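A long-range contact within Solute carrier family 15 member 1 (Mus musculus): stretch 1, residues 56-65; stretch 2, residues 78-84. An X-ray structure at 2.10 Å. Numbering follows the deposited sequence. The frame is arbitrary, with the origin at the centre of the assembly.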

# COMPACT_ATOMS: atom_id res chain seq x y z
N PRO A 56 25.86 8.45 19.37
CA PRO A 56 26.72 8.63 18.18
C PRO A 56 26.31 7.85 16.93
O PRO A 56 26.81 8.15 15.84
CB PRO A 56 28.12 8.21 18.68
CG PRO A 56 28.01 8.18 20.18
CD PRO A 56 26.60 7.79 20.46
N GLY A 57 25.42 6.88 17.10
CA GLY A 57 24.90 6.03 16.04
C GLY A 57 24.19 6.80 14.94
O GLY A 57 23.25 7.57 15.20
N VAL A 58 24.67 6.62 13.70
CA VAL A 58 24.15 7.21 12.47
C VAL A 58 23.75 6.04 11.57
O VAL A 58 24.58 5.18 11.26
CB VAL A 58 25.17 8.16 11.78
CG1 VAL A 58 24.56 8.81 10.54
CG2 VAL A 58 25.68 9.23 12.75
N THR A 59 22.48 6.00 11.18
CA THR A 59 21.90 4.94 10.35
C THR A 59 21.57 5.46 8.96
O THR A 59 20.93 6.51 8.83
CB THR A 59 20.68 4.35 11.10
OG1 THR A 59 21.14 3.69 12.27
CG2 THR A 59 19.83 3.40 10.25
N THR A 60 21.96 4.71 7.92
CA THR A 60 21.67 5.03 6.52
C THR A 60 20.38 4.30 6.11
O THR A 60 20.22 3.11 6.40
CB THR A 60 22.88 4.68 5.60
OG1 THR A 60 24.05 5.29 6.14
CG2 THR A 60 22.69 5.18 4.16
N VAL A 61 19.49 5.00 5.40
CA VAL A 61 18.19 4.50 4.95
C VAL A 61 18.28 3.65 3.68
O VAL A 61 18.92 4.07 2.72
CB VAL A 61 17.20 5.69 4.79
CG1 VAL A 61 15.81 5.22 4.37
CG2 VAL A 61 17.12 6.48 6.08
N ALA A 62 17.61 2.47 3.69
CA ALA A 62 17.51 1.53 2.57
C ALA A 62 16.60 2.20 1.54
O ALA A 62 15.46 2.50 1.87
CB ALA A 62 16.89 0.23 3.03
N HIS A 63 17.14 2.49 0.34
CA HIS A 63 16.45 3.24 -0.72
C HIS A 63 15.18 2.55 -1.26
O HIS A 63 15.13 1.98 -2.36
CB HIS A 63 17.41 3.64 -1.85
CG HIS A 63 18.21 4.86 -1.50
ND1 HIS A 63 17.59 6.03 -1.06
CD2 HIS A 63 19.55 5.03 -1.49
CE1 HIS A 63 18.58 6.88 -0.81
NE2 HIS A 63 19.77 6.32 -1.05
N ASP A 64 14.14 2.68 -0.46
CA ASP A 64 12.82 2.18 -0.76
C ASP A 64 11.88 3.39 -0.88
O ASP A 64 10.97 3.57 -0.07
CB ASP A 64 12.37 1.08 0.23
CG ASP A 64 11.87 1.50 1.60
OD1 ASP A 64 12.71 1.73 2.50
OD2 ASP A 64 10.63 1.47 1.81
N PHE A 65 12.15 4.25 -1.91
CA PHE A 65 11.29 5.37 -2.22
C PHE A 65 10.86 5.28 -3.67
O PHE A 65 11.70 5.08 -4.53
CB PHE A 65 11.95 6.71 -1.94
CG PHE A 65 12.27 6.92 -0.49
CD1 PHE A 65 11.29 7.34 0.41
CD2 PHE A 65 13.56 6.72 -0.01
CE1 PHE A 65 11.59 7.53 1.76
CE2 PHE A 65 13.86 6.89 1.34
CZ PHE A 65 12.88 7.32 2.21
N PRO A 78 16.89 3.98 19.15
CA PRO A 78 18.16 4.63 18.75
C PRO A 78 18.45 4.53 17.25
O PRO A 78 19.00 3.52 16.79
CB PRO A 78 19.19 3.85 19.57
CG PRO A 78 18.55 2.48 19.84
CD PRO A 78 17.11 2.54 19.37
N SER A 79 18.15 5.58 16.49
CA SER A 79 18.34 5.69 15.03
C SER A 79 17.61 4.58 14.23
O SER A 79 18.18 3.97 13.32
CB SER A 79 19.82 5.80 14.67
OG SER A 79 20.37 6.98 15.24
N GLN A 80 16.34 4.32 14.59
CA GLN A 80 15.48 3.34 13.92
C GLN A 80 14.56 4.08 12.95
O GLN A 80 14.26 5.24 13.16
CB GLN A 80 14.63 2.57 14.94
CG GLN A 80 15.36 1.94 16.12
CD GLN A 80 16.41 0.96 15.66
OE1 GLN A 80 16.09 -0.12 15.15
NE2 GLN A 80 17.66 1.35 15.75
N TYR A 81 14.12 3.41 11.91
CA TYR A 81 13.22 4.00 10.94
C TYR A 81 12.35 2.95 10.27
O TYR A 81 12.65 1.77 10.32
CB TYR A 81 13.99 4.83 9.86
CG TYR A 81 14.73 3.98 8.85
CD1 TYR A 81 16.02 3.51 9.11
CD2 TYR A 81 14.12 3.61 7.64
CE1 TYR A 81 16.68 2.67 8.21
CE2 TYR A 81 14.77 2.76 6.74
CZ TYR A 81 16.07 2.33 7.01
OH TYR A 81 16.74 1.53 6.13
N ARG A 82 11.29 3.42 9.62
CA ARG A 82 10.41 2.64 8.76
C ARG A 82 9.83 3.59 7.73
O ARG A 82 9.32 4.66 8.09
CB ARG A 82 9.28 1.94 9.53
CG ARG A 82 8.47 1.01 8.58
CD ARG A 82 7.16 0.56 9.18
NE ARG A 82 7.35 0.04 10.54
CZ ARG A 82 7.62 -1.22 10.83
NH1 ARG A 82 7.70 -2.14 9.87
NH2 ARG A 82 7.81 -1.59 12.10
N VAL A 83 9.90 3.21 6.45
CA VAL A 83 9.32 3.99 5.36
C VAL A 83 7.91 3.46 5.18
O VAL A 83 7.73 2.28 4.96
CB VAL A 83 10.14 3.95 4.04
CG1 VAL A 83 9.43 4.74 2.93
CG2 VAL A 83 11.56 4.46 4.26
N VAL A 84 6.91 4.34 5.30
CA VAL A 84 5.49 4.03 5.14
C VAL A 84 5.03 4.69 3.83
O VAL A 84 5.31 5.86 3.58
CB VAL A 84 4.69 4.56 6.39
CG1 VAL A 84 3.17 4.48 6.17
CG2 VAL A 84 5.09 3.79 7.64
O HOH W 1 7.50 1.06 2.20

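The apolar centre of the contact is the pairing of Val61 with Tyr81. Val61 lies over one face of the tyrosine ring. Its CG2 sits 4.2 Å from the centroid of the Tyr81 ring and only 1° off the ring normal, a CH-pi arrangement. The other methyl also touches the ring, with Val61 CG1 3.6 Å from Tyr81 CE2.

The same Val61 methyl reaches the next inward-facing residue of stretch 2. Val61 CG1 is 4.3 Å from Val83 CG2, a looser apolar contact. Val83 is held more closely by Phe65. The CA-to-CB bond of Phe65 points sideways, but the end of its ring comes nearer to stretch 2. Both Val83 methyls lie against this ring: Val83 CG1 is 3.7 Å from Phe65 CE1, and Val83 CG2 is 3.8 Å from Phe65 CZ. On the other flank of Tyr81, Thr59 CG2 approaches the ring edge, 3.8 Å from Tyr81 CE1.

The backbones run in nearly the same direction, with end-to-end vectors 8° apart. They stay well separated: the CA atoms of Thr59 and Ser79 are 5.9 Å apart, and those of Val61 and Tyr81 are 7.8 Å apart. No hydrogen bond joins main chain to main chain across this gap. Side chains fill it instead. From Gln80 to Val83 the chain is a strand, and its side chains alternate: Tyr81 and Val83 point toward stretch 1, Gln80 and Arg82 away. Ser79, just before the strand, also points toward stretch 1. The contact buries 430 Å², both sides summed.

The tyrosine is polar at its tip. Ala62 N donates a hydrogen bond to Tyr81 OH at 2.8 Å, with a nearly straight angle of 164°. This ties the end of the ring to the backbone of stretch 1, just beyond the valine that covers its face.

Two further hydrogen bonds close the end near Ser79. Ser79 OG donates to Gly57 O at 2.9 Å, and Thr59 OG1 donates to Ser79 O at 3.2 Å. Each pairs a side-chain hydroxyl with a backbone carbonyl, and they run in opposite directions between the stretches.

At the other end, the CA-to-CB bond of Asp64 points toward stretch 2. Asp64 OD2 lies 3.4 Å from Val83 CB, a packing contact without a hydrogen bond. A water links the two residues by donating to both Asp64 OD2, 3.2 Å from the water O, and Val83 O, 3.0 Å from the same water O.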